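Local coordinates for protein acetamidase (Bacillus halodurans, PDB 2II1) that binds calcium ions and probably hydrolyses carbon-nitrogen bonds in linear amides, as an acetamidase/formamidase family member, at residues 226-231 with 244-249. Numbering follows the deposited sequence.
Sequences FMTIAS and KNMATF
This is a buried helix-on-sheet packing contact, in which helix 235-253 lies on strand 225-232. The strand runs between strands 219-221 and 281-288 of the large mixed sheet. The two axes approach to 8.0 Å and run at 130° to each other. Phe226, Thr228 and Ala230 point at the helix, while Met227 and Ile229 point to the other side of the sheet.

Met246, a selenomethionine, carries much of the packing from the helix side. Its chain leaves with CG anti to the backbone N, then bends at chi2 and chi3. This brings SE to the edge of the Phe226 ring, in its plane, 5.2 Å from the centroid, a Met-aromatic contact. The methyl CE lies 3.8 Å from Phe226 CD2 and 3.7 Å from Thr228 N, so it touches both side chain and strand backbone. Leu265 of helix 258-268 also packs on Met246. Phe226 also reaches tip to tip toward Phe249, with CE2 of each ring 4.0 Å apart and the planes at an oblique 49°. Phe215 and Phe292 extend this aromatic cluster. An alanine in place of Phe226 would remove the ring and would probably loosen the packing around Met246 SE and Phe249.

Thr228 sits beneath the helix backbone. Its OG1 takes the crowded position between backbone N and carbonyl carbon (chi1 54°) and is 3.5 Å from Met246 CB. The hydroxyl is hydrogen-bonded to Ala242 O, one turn earlier. Thr228 CB meets Asn245 CB at 3.9 Å. Asn245 OD1 bonds to Gln241, and ND2 donates to a water at 2.9 Å. The same water may donate to Ile229 O, and so can bridge helix and strand.

The arrangement is typical of an alpha+beta layer, a helix packed across one face of a largely antiparallel sheet, with alternate strand residues beneath it.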
ATOM      1  N   PHE A 226     -11.945   4.999  -7.024  1.00 10.21           N
ATOM      2  CA  PHE A 226     -11.846   6.366  -6.566  1.00 10.83           C
ATOM      3  C   PHE A 226     -10.898   6.332  -5.360  1.00  9.49           C
ATOM      4  O   PHE A 226     -10.900   5.372  -4.584  1.00  7.94           O
ATOM      5  CB  PHE A 226     -13.236   6.896  -6.182  1.00 13.14           C
ATOM      6  CG  PHE A 226     -13.198   8.241  -5.549  1.00 10.49           C
ATOM      7  CD1 PHE A 226     -13.045   9.374  -6.327  1.00 14.96           C
ATOM      8  CD2 PHE A 226     -13.238   8.371  -4.174  1.00 17.24           C
ATOM      9  CE1 PHE A 226     -12.935  10.601  -5.731  1.00 15.78           C
ATOM     10  CE2 PHE A 226     -13.152   9.606  -3.588  1.00 16.62           C
ATOM     11  CZ  PHE A 226     -13.001  10.704  -4.353  1.00 10.54           C
HETATM   12  N   MSE A 227     -10.042   7.337  -5.240  1.00  7.74           N
HETATM   13  CA  MSE A 227      -9.092   7.374  -4.127  1.00 11.01           C
HETATM   14  C   MSE A 227      -8.943   8.722  -3.524  1.00  9.47           C
HETATM   15  O   MSE A 227      -8.816   9.708  -4.238  1.00  8.20           O
HETATM   16  CB  MSE A 227      -7.704   6.974  -4.602  1.00 11.61           C
HETATM   17  CG  MSE A 227      -7.724   5.823  -5.538  1.00 14.02           C
HETATM   18 SE   MSE A 227      -5.906   5.314  -5.951  0.75 21.50          SE
HETATM   19  CE  MSE A 227      -6.394   4.202  -7.499  1.00 13.68           C
ATOM     20  N   THR A 228      -8.890   8.732  -2.197  1.00 11.69           N
ATOM     21  CA  THR A 228      -8.540   9.904  -1.419  1.00 10.92           C
ATOM     22  C   THR A 228      -7.038   9.887  -1.075  1.00  8.83           C
ATOM     23  O   THR A 228      -6.480   8.870  -0.696  1.00 11.56           O
ATOM     24  CB  THR A 228      -9.437  10.058  -0.154  1.00  9.05           C
ATOM     25  OG1 THR A 228      -9.413   8.864   0.642  1.00  8.41           O
ATOM     26  CG2 THR A 228     -10.899  10.368  -0.587  1.00 11.99           C
ATOM     27  N   ILE A 229      -6.406  11.033  -1.252  1.00  9.55           N
ATOM     28  CA  ILE A 229      -4.978  11.235  -0.999  1.00 10.77           C
ATOM     29  C   ILE A 229      -4.716  12.178   0.210  1.00 10.34           C
ATOM     30  O   ILE A 229      -5.337  13.256   0.357  1.00  8.46           O
ATOM     31  CB  ILE A 229      -4.304  11.816  -2.260  1.00  6.76           C
ATOM     32  CG1 ILE A 229      -4.517  10.885  -3.448  1.00  8.92           C
ATOM     33  CG2 ILE A 229      -2.815  11.967  -2.038  1.00  8.15           C
ATOM     34  CD1 ILE A 229      -4.196  11.500  -4.771  1.00 13.06           C
ATOM     35  N   ALA A 230      -3.773  11.790   1.063  1.00  8.38           N
ATOM     36  CA  ALA A 230      -3.335  12.661   2.138  1.00  9.96           C
ATOM     37  C   ALA A 230      -1.831  12.591   2.337  1.00  6.41           C
ATOM     38  O   ALA A 230      -1.207  11.547   2.123  1.00  8.08           O
ATOM     39  CB  ALA A 230      -4.078  12.346   3.445  1.00 10.23           C
ATOM     40  N   SER A 231      -1.255  13.724   2.748  1.00 11.14           N
ATOM     41  CA  SER A 231       0.157  13.803   3.102  1.00  9.39           C
ATOM     42  C   SER A 231       0.378  14.316   4.518  1.00 11.02           C
ATOM     43  O   SER A 231      -0.323  15.239   4.972  1.00  8.81           O
ATOM     44  CB  SER A 231       0.908  14.720   2.130  1.00  8.38           C
ATOM     45  OG  SER A 231       0.756  14.216   0.826  1.00 10.39           O
ATOM     46  N   LYS A 244      -9.573   8.528   6.860  1.00 10.13           N
ATOM     47  CA  LYS A 244     -10.635   9.370   7.405  1.00 12.30           C
ATOM     48  C   LYS A 244     -11.330  10.231   6.368  1.00 11.96           C
ATOM     49  O   LYS A 244     -12.518  10.486   6.511  1.00 11.53           O
ATOM     50  CB  LYS A 244     -10.100  10.232   8.531  1.00 12.92           C
ATOM     51  CG  LYS A 244      -9.867   9.392   9.799  1.00 23.67           C
ATOM     52  CD  LYS A 244      -9.344  10.227  10.962  1.00 25.88           C
ATOM     53  CE  LYS A 244      -9.279   9.416  12.255  1.00 23.50           C
ATOM     54  NZ  LYS A 244      -9.248  10.315  13.449  1.00 25.67           N
ATOM     55  N   ASN A 245     -10.592  10.665   5.341  1.00  9.75           N
ATOM     56  CA  ASN A 245     -11.154  11.433   4.192  1.00 10.03           C
ATOM     57  C   ASN A 245     -12.160  10.636   3.361  1.00 10.11           C
ATOM     58  O   ASN A 245     -13.222  11.148   2.948  1.00 12.45           O
ATOM     59  CB  ASN A 245     -10.043  11.932   3.267  1.00  8.19           C
ATOM     60  CG  ASN A 245      -9.201  13.039   3.884  1.00 11.18           C
ATOM     61  OD1 ASN A 245      -9.436  13.444   5.016  1.00  7.68           O
ATOM     62  ND2 ASN A 245      -8.216  13.542   3.121  1.00  5.26           N
HETATM   63  N   MSE A 246     -11.825   9.384   3.114  1.00  8.16           N
HETATM   64  CA  MSE A 246     -12.768   8.472   2.464  1.00  9.72           C
HETATM   65  C   MSE A 246     -13.991   8.260   3.353  1.00  7.36           C
HETATM   66  O   MSE A 246     -15.131   8.427   2.927  1.00 11.26           O
HETATM   67  CB  MSE A 246     -12.092   7.133   2.134  1.00  8.61           C
HETATM   68  CG  MSE A 246     -12.981   6.219   1.309  1.00 11.99           C
HETATM   69 SE   MSE A 246     -13.482   6.999  -0.428  0.75 17.74          SE
HETATM   70  CE  MSE A 246     -11.739   6.590  -1.164  1.00  4.22           C
ATOM     71  N   ALA A 247     -13.759   7.903   4.604  1.00 11.08           N
ATOM     72  CA  ALA A 247     -14.853   7.528   5.520  1.00 10.98           C
ATOM     73  C   ALA A 247     -15.840   8.698   5.799  1.00 11.75           C
ATOM     74  O   ALA A 247     -17.055   8.507   5.882  1.00 11.26           O
ATOM     75  CB  ALA A 247     -14.251   6.962   6.838  1.00 11.34           C
ATOM     76  N   THR A 248     -15.305   9.904   5.981  1.00 12.91           N
ATOM     77  CA  THR A 248     -16.148  11.064   6.262  1.00 14.78           C
ATOM     78  C   THR A 248     -16.864  11.497   4.985  1.00 12.75           C
ATOM     79  O   THR A 248     -17.999  11.928   5.052  1.00 10.49           O
ATOM     80  CB  THR A 248     -15.378  12.256   6.900  1.00 16.92           C
ATOM     81  OG1 THR A 248     -14.357  12.718   6.011  1.00 19.36           O
ATOM     82  CG2 THR A 248     -14.750  11.876   8.243  1.00 12.46           C
ATOM     83  N   PHE A 249     -16.211  11.373   3.835  1.00 12.61           N
ATOM     84  CA  PHE A 249     -16.886  11.570   2.522  1.00 13.28           C
ATOM     85  C   PHE A 249     -18.135  10.667   2.321  1.00 13.41           C
ATOM     86  O   PHE A 249     -19.243  11.143   2.052  1.00 11.05           O
ATOM     87  CB  PHE A 249     -15.889  11.357   1.367  1.00 12.06           C
ATOM     88  CG  PHE A 249     -16.539  11.286   0.010  1.00 10.28           C
ATOM     89  CD1 PHE A 249     -17.463  12.243  -0.384  1.00 12.72           C
ATOM     90  CD2 PHE A 249     -16.215  10.279  -0.866  1.00 11.07           C
ATOM     91  CE1 PHE A 249     -18.075  12.164  -1.662  1.00 12.60           C
ATOM     92  CE2 PHE A 249     -16.813  10.196  -2.131  1.00 14.43           C
ATOM     93  CZ  PHE A 249     -17.747  11.152  -2.521  1.00 16.87           C
TER
HETATM   94  O   HOH W   1      -8.592  13.157   0.266  1.00 13.62           O